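Local structure of Sts-2 protein (3D4I) at residues R42-L51 with P65-F73. The protein removes phosphate through its acid-dependent 2H-phosphatase (PGM) domain, the part present here, and interferes with CBL-mediated down-regulation of activated receptors such as the T-cell receptor. Sequence-based numbering, arbitrary orientation.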
ATOM      1  N   ARG A  42      -7.364 -15.223   6.914  1.00 20.65           N
ATOM      2  CA  ARG A  42      -6.169 -14.437   6.588  1.00 20.97           C
ATOM      3  C   ARG A  42      -5.053 -14.787   7.545  1.00 20.75           C
ATOM      4  O   ARG A  42      -5.098 -14.384   8.699  1.00 20.81           O
ATOM      5  CB  ARG A  42      -6.421 -12.920   6.680  1.00 20.65           C
ATOM      6  CG  ARG A  42      -7.544 -12.339   5.863  1.00 21.56           C
ATOM      7  CD  ARG A  42      -7.891 -10.890   6.347  1.00 21.51           C
ATOM      8  NE  ARG A  42      -6.930  -9.873   5.901  1.00 24.37           N
ATOM      9  CZ  ARG A  42      -6.876  -8.622   6.358  1.00 23.37           C
ATOM     10  NH1 ARG A  42      -7.710  -8.203   7.302  1.00 26.22           N
ATOM     11  NH2 ARG A  42      -5.980  -7.784   5.896  1.00 22.44           N
ATOM     12  N   PRO A  43      -4.045 -15.541   7.085  1.00 19.82           N
ATOM     13  CA  PRO A  43      -2.910 -15.807   7.952  1.00 19.49           C
ATOM     14  C   PRO A  43      -1.899 -14.636   8.032  1.00 19.09           C
ATOM     15  O   PRO A  43      -0.975 -14.701   8.834  1.00 18.19           O
ATOM     16  CB  PRO A  43      -2.251 -17.035   7.300  1.00 19.71           C
ATOM     17  CG  PRO A  43      -2.653 -16.957   5.869  1.00 19.87           C
ATOM     18  CD  PRO A  43      -3.936 -16.214   5.777  1.00 20.19           C
ATOM     19  N   ASP A  44      -2.095 -13.593   7.217  1.00 17.67           N
ATOM     20  CA  ASP A  44      -1.206 -12.414   7.172  1.00 17.11           C
ATOM     21  C   ASP A  44      -2.095 -11.285   6.671  1.00 16.43           C
ATOM     22  O   ASP A  44      -3.038 -11.530   5.936  1.00 16.27           O
ATOM     23  CB  ASP A  44      -0.039 -12.693   6.211  1.00 17.07           C
ATOM     24  CG  ASP A  44       0.981 -11.548   6.104  1.00 19.02           C
ATOM     25  OD1 ASP A  44       0.685 -10.472   5.510  1.00 15.98           O
ATOM     26  OD2 ASP A  44       2.140 -11.772   6.525  1.00 19.76           O
ATOM     27  N   LEU A  45      -1.825 -10.053   7.084  1.00 15.17           N
ATOM     28  CA  LEU A  45      -2.727  -8.970   6.742  1.00 14.37           C
ATOM     29  C   LEU A  45      -2.678  -8.633   5.264  1.00 14.51           C
ATOM     30  O   LEU A  45      -3.558  -7.927   4.776  1.00 14.74           O
ATOM     31  CB  LEU A  45      -2.468  -7.709   7.577  1.00 14.92           C
ATOM     32  CG  LEU A  45      -2.518  -7.871   9.102  1.00 15.00           C
ATOM     33  CD1 LEU A  45      -2.367  -6.514   9.735  1.00 14.93           C
ATOM     34  CD2 LEU A  45      -3.870  -8.483   9.541  1.00 13.34           C
ATOM     35  N   ASN A  46      -1.683  -9.138   4.542  1.00 13.92           N
ATOM     36  CA  ASN A  46      -1.632  -8.853   3.097  1.00 15.07           C
ATOM     37  C   ASN A  46      -2.509  -9.782   2.266  1.00 15.47           C
ATOM     38  O   ASN A  46      -2.652  -9.561   1.064  1.00 15.24           O
ATOM     39  CB  ASN A  46      -0.192  -8.863   2.581  1.00 14.72           C
ATOM     40  CG  ASN A  46      -0.003  -8.058   1.300  1.00 15.60           C
ATOM     41  OD1 ASN A  46      -0.601  -7.009   1.116  1.00 13.87           O
ATOM     42  ND2 ASN A  46       0.876  -8.549   0.417  1.00 11.75           N
ATOM     43  N   PHE A  47      -3.068 -10.835   2.884  1.00 16.20           N
ATOM     44  CA  PHE A  47      -4.199 -11.560   2.274  1.00 16.23           C
ATOM     45  C   PHE A  47      -5.411 -10.663   2.374  1.00 17.08           C
ATOM     46  O   PHE A  47      -5.559  -9.975   3.384  1.00 16.14           O
ATOM     47  CB  PHE A  47      -4.484 -12.904   2.976  1.00 15.38           C
ATOM     48  CG  PHE A  47      -3.474 -13.981   2.674  1.00 16.81           C
ATOM     49  CD1 PHE A  47      -2.242 -14.003   3.315  1.00 17.65           C
ATOM     50  CD2 PHE A  47      -3.761 -14.985   1.756  1.00 18.79           C
ATOM     51  CE1 PHE A  47      -1.289 -15.048   3.059  1.00 18.07           C
ATOM     52  CE2 PHE A  47      -2.832 -15.985   1.477  1.00 17.33           C
ATOM     53  CZ  PHE A  47      -1.608 -16.036   2.142  1.00 17.47           C
ATOM     54  N   PRO A  48      -6.269 -10.628   1.321  1.00 17.42           N
ATOM     55  CA  PRO A  48      -7.425  -9.721   1.373  1.00 19.13           C
ATOM     56  C   PRO A  48      -8.476 -10.150   2.406  1.00 21.14           C
ATOM     57  O   PRO A  48      -8.514 -11.312   2.811  1.00 20.41           O
ATOM     58  CB  PRO A  48      -8.001  -9.783  -0.061  1.00 19.54           C
ATOM     59  CG  PRO A  48      -7.490 -11.131  -0.628  1.00 17.13           C
ATOM     60  CD  PRO A  48      -6.190 -11.392   0.061  1.00 17.55           C
ATOM     61  N   ARG A  49      -9.325  -9.211   2.807  1.00 24.15           N
ATOM     62  CA  ARG A  49     -10.362  -9.451   3.816  1.00 27.19           C
ATOM     63  C   ARG A  49     -11.271 -10.602   3.432  1.00 27.59           C
ATOM     64  O   ARG A  49     -11.697 -11.376   4.281  1.00 28.14           O
ATOM     65  CB  ARG A  49     -11.174  -8.161   4.070  1.00 27.14           C
ATOM     66  CG  ARG A  49     -10.945  -7.514   5.446  1.00 28.45           C
ATOM     67  CD  ARG A  49     -11.522  -6.087   5.480  1.00 30.24           C
ATOM     68  NE  ARG A  49     -12.225  -5.746   6.720  1.00 35.31           N
ATOM     69  CZ  ARG A  49     -12.985  -4.654   6.867  1.00 39.22           C
ATOM     70  NH1 ARG A  49     -13.133  -3.799   5.853  1.00 40.43           N
ATOM     71  NH2 ARG A  49     -13.613  -4.409   8.020  1.00 40.47           N
ATOM     72  N   SER A  50     -11.548 -10.731   2.138  1.00 28.82           N
ATOM     73  CA  SER A  50     -12.426 -11.784   1.639  1.00 29.97           C
ATOM     74  C   SER A  50     -12.072 -12.163   0.211  1.00 30.08           C
ATOM     75  O   SER A  50     -11.358 -11.425  -0.477  1.00 30.11           O
ATOM     76  CB  SER A  50     -13.892 -11.328   1.692  1.00 30.47           C
ATOM     77  OG  SER A  50     -14.137 -10.333   0.711  1.00 30.97           O
ATOM     78  N   LEU A  51     -12.553 -13.330  -0.200  1.00 30.27           N
ATOM     79  CA  LEU A  51     -12.562 -13.753  -1.594  1.00 30.64           C
ATOM     80  C   LEU A  51     -13.994 -13.693  -2.148  1.00 32.15           C
ATOM     81  O   LEU A  51     -14.960 -13.946  -1.398  1.00 31.94           O
ATOM     82  CB  LEU A  51     -12.013 -15.172  -1.745  1.00 30.29           C
ATOM     83  CG  LEU A  51     -10.600 -15.462  -1.239  1.00 28.66           C
ATOM     84  CD1 LEU A  51     -10.238 -16.940  -1.442  1.00 28.44           C
ATOM     85  CD2 LEU A  51      -9.595 -14.552  -1.930  1.00 28.03           C
ATOM     86  N   PRO A  65      -5.435 -15.883  -8.883  1.00 22.18           N
ATOM     87  CA  PRO A  65      -5.320 -15.307  -7.541  1.00 21.33           C
ATOM     88  C   PRO A  65      -5.789 -13.844  -7.441  1.00 20.36           C
ATOM     89  O   PRO A  65      -5.724 -13.103  -8.438  1.00 21.45           O
ATOM     90  CB  PRO A  65      -3.832 -15.463  -7.230  1.00 21.26           C
ATOM     91  CG  PRO A  65      -3.174 -15.351  -8.607  1.00 24.02           C
ATOM     92  CD  PRO A  65      -4.121 -16.062  -9.534  1.00 21.43           C
ATOM     93  N   PRO A  66      -6.275 -13.434  -6.254  1.00 18.54           N
ATOM     94  CA  PRO A  66      -6.708 -12.069  -6.038  1.00 17.48           C
ATOM     95  C   PRO A  66      -5.555 -11.109  -5.804  1.00 16.43           C
ATOM     96  O   PRO A  66      -4.407 -11.526  -5.614  1.00 15.43           O
ATOM     97  CB  PRO A  66      -7.544 -12.182  -4.765  1.00 18.02           C
ATOM     98  CG  PRO A  66      -6.864 -13.258  -3.985  1.00 18.54           C
ATOM     99  CD  PRO A  66      -6.490 -14.262  -5.044  1.00 18.87           C
ATOM    100  N   LEU A  67      -5.865  -9.821  -5.806  1.00 15.35           N
ATOM    101  CA  LEU A  67      -4.898  -8.827  -5.389  1.00 14.07           C
ATOM    102  C   LEU A  67      -4.629  -9.033  -3.904  1.00 14.05           C
ATOM    103  O   LEU A  67      -5.525  -9.388  -3.164  1.00 14.12           O
ATOM    104  CB  LEU A  67      -5.499  -7.433  -5.561  1.00 14.61           C
ATOM    105  CG  LEU A  67      -5.676  -6.945  -6.996  1.00 14.46           C
ATOM    106  CD1 LEU A  67      -6.297  -5.549  -6.972  1.00 13.93           C
ATOM    107  CD2 LEU A  67      -4.359  -6.949  -7.687  1.00 13.98           C
ATOM    108  N   SER A  68      -3.407  -8.793  -3.478  1.00 12.91           N
ATOM    109  CA  SER A  68      -3.094  -8.676  -2.044  1.00 12.86           C
ATOM    110  C   SER A  68      -3.653  -7.378  -1.515  1.00 13.11           C
ATOM    111  O   SER A  68      -4.090  -6.515  -2.299  1.00 13.71           O
ATOM    112  CB  SER A  68      -1.585  -8.680  -1.855  1.00 12.67           C
ATOM    113  OG  SER A  68      -1.027  -7.516  -2.475  1.00 13.29           O
ATOM    114  N   SER A  69      -3.636  -7.209  -0.192  1.00 12.53           N
ATOM    115  CA  SER A  69      -4.006  -5.922   0.408  1.00 12.75           C
ATOM    116  C   SER A  69      -3.162  -4.766  -0.166  1.00 12.89           C
ATOM    117  O   SER A  69      -3.672  -3.673  -0.426  1.00 12.17           O
ATOM    118  CB  SER A  69      -3.816  -6.001   1.924  1.00 12.53           C
ATOM    119  OG  SER A  69      -4.695  -7.005   2.447  1.00 16.38           O
ATOM    120  N   CYS A  70      -1.878  -5.025  -0.379  1.00 13.39           N
ATOM    121  CA  CYS A  70      -0.981  -4.010  -0.955  1.00 13.62           C
ATOM    122  C   CYS A  70      -1.360  -3.717  -2.428  1.00 14.30           C
ATOM    123  O   CYS A  70      -1.354  -2.564  -2.845  1.00 15.06           O
ATOM    124  CB  CYS A  70       0.466  -4.482  -0.860  1.00 14.22           C
ATOM    125  SG  CYS A  70       1.675  -3.258  -1.412  1.00 16.25           S
ATOM    126  N   GLY A  71      -1.721  -4.748  -3.195  1.00 13.55           N
ATOM    127  CA  GLY A  71      -2.199  -4.533  -4.588  1.00 13.90           C
ATOM    128  C   GLY A  71      -3.437  -3.644  -4.644  1.00 14.13           C
ATOM    129  O   GLY A  71      -3.582  -2.795  -5.537  1.00 14.30           O
ATOM    130  N   ILE A  72      -4.353  -3.863  -3.709  1.00 13.61           N
ATOM    131  CA  ILE A  72      -5.556  -3.019  -3.590  1.00 13.95           C
ATOM    132  C   ILE A  72      -5.168  -1.581  -3.296  1.00 13.86           C
ATOM    133  O   ILE A  72      -5.725  -0.664  -3.898  1.00 13.83           O
ATOM    134  CB  ILE A  72      -6.526  -3.542  -2.480  1.00 13.58           C
ATOM    135  CG1 ILE A  72      -7.092  -4.921  -2.871  1.00 12.71           C
ATOM    136  CG2 ILE A  72      -7.663  -2.539  -2.228  1.00 14.74           C
ATOM    137  CD1 ILE A  72      -7.722  -5.721  -1.661  1.00 15.09           C
ATOM    138  N   PHE A  73      -4.256  -1.382  -2.335  1.00 12.86           N
ATOM    139  CA  PHE A  73      -3.708  -0.051  -2.051  1.00 13.64           C
ATOM    140  C   PHE A  73      -3.091   0.592  -3.312  1.00 13.39           C
ATOM    141  O   PHE A  73      -3.364   1.762  -3.590  1.00 12.60           O
ATOM    142  CB  PHE A  73      -2.707  -0.097  -0.868  1.00 14.53           C
ATOM    143  CG  PHE A  73      -1.486   0.797  -1.046  1.00 16.09           C
ATOM    144  CD1 PHE A  73      -1.577   2.187  -0.842  1.00 14.25           C
ATOM    145  CD2 PHE A  73      -0.256   0.249  -1.400  1.00 17.13           C
ATOM    146  CE1 PHE A  73      -0.445   3.007  -1.005  1.00 15.19           C
ATOM    147  CE2 PHE A  73       0.901   1.074  -1.561  1.00 15.75           C
ATOM    148  CZ  PHE A  73       0.781   2.454  -1.370  1.00 13.92           C
TER
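The beta turn D44-F47 docks on the N-terminal end of helix 69-85, where N46 offers two oxygens to the first N-H groups of the helix. N46 O accepts from S69 N at 2.8 Å, the donor 41° out of the backbone carbonyl plane, whereas C70 N donates to N46 OD1 at 2.8 Å, lying in the plane of the side-chain carbonyl. CG anti to the backbone N (chi1 -157°) carries the amide alongside S68 and C70; asparagine suits the place because OD1 serves the helix while ND2 donates to E19. An alanine here would probably leave C70 N without its acceptor and E19 without one of its donors. In this histidine phosphatase (branch 1) domain, S68 is the N-cap of the helix: its OG accepts from G71 N at 2.9 Å and is also hydrogen-bonded to E19, so E19 links cap and turn. Serine also suits position S69, being short and ending in a hydroxyl that donates to L45 O at 2.8 Å, in the carbonyl plane. That oxygen also accepts from R42 NH2, and R42 NE donates to F47 O at 2.9 Å; the long R42 side chain, bent at chi3, lets its guanidinium span both carbonyls. An apolar patch follows: the rings of P48 and P66 cross at about a right angle, CG to CG 4.0 Å, and L51 CD2 rests on P66 CG at 3.7 Å, while V21 touches both prolines.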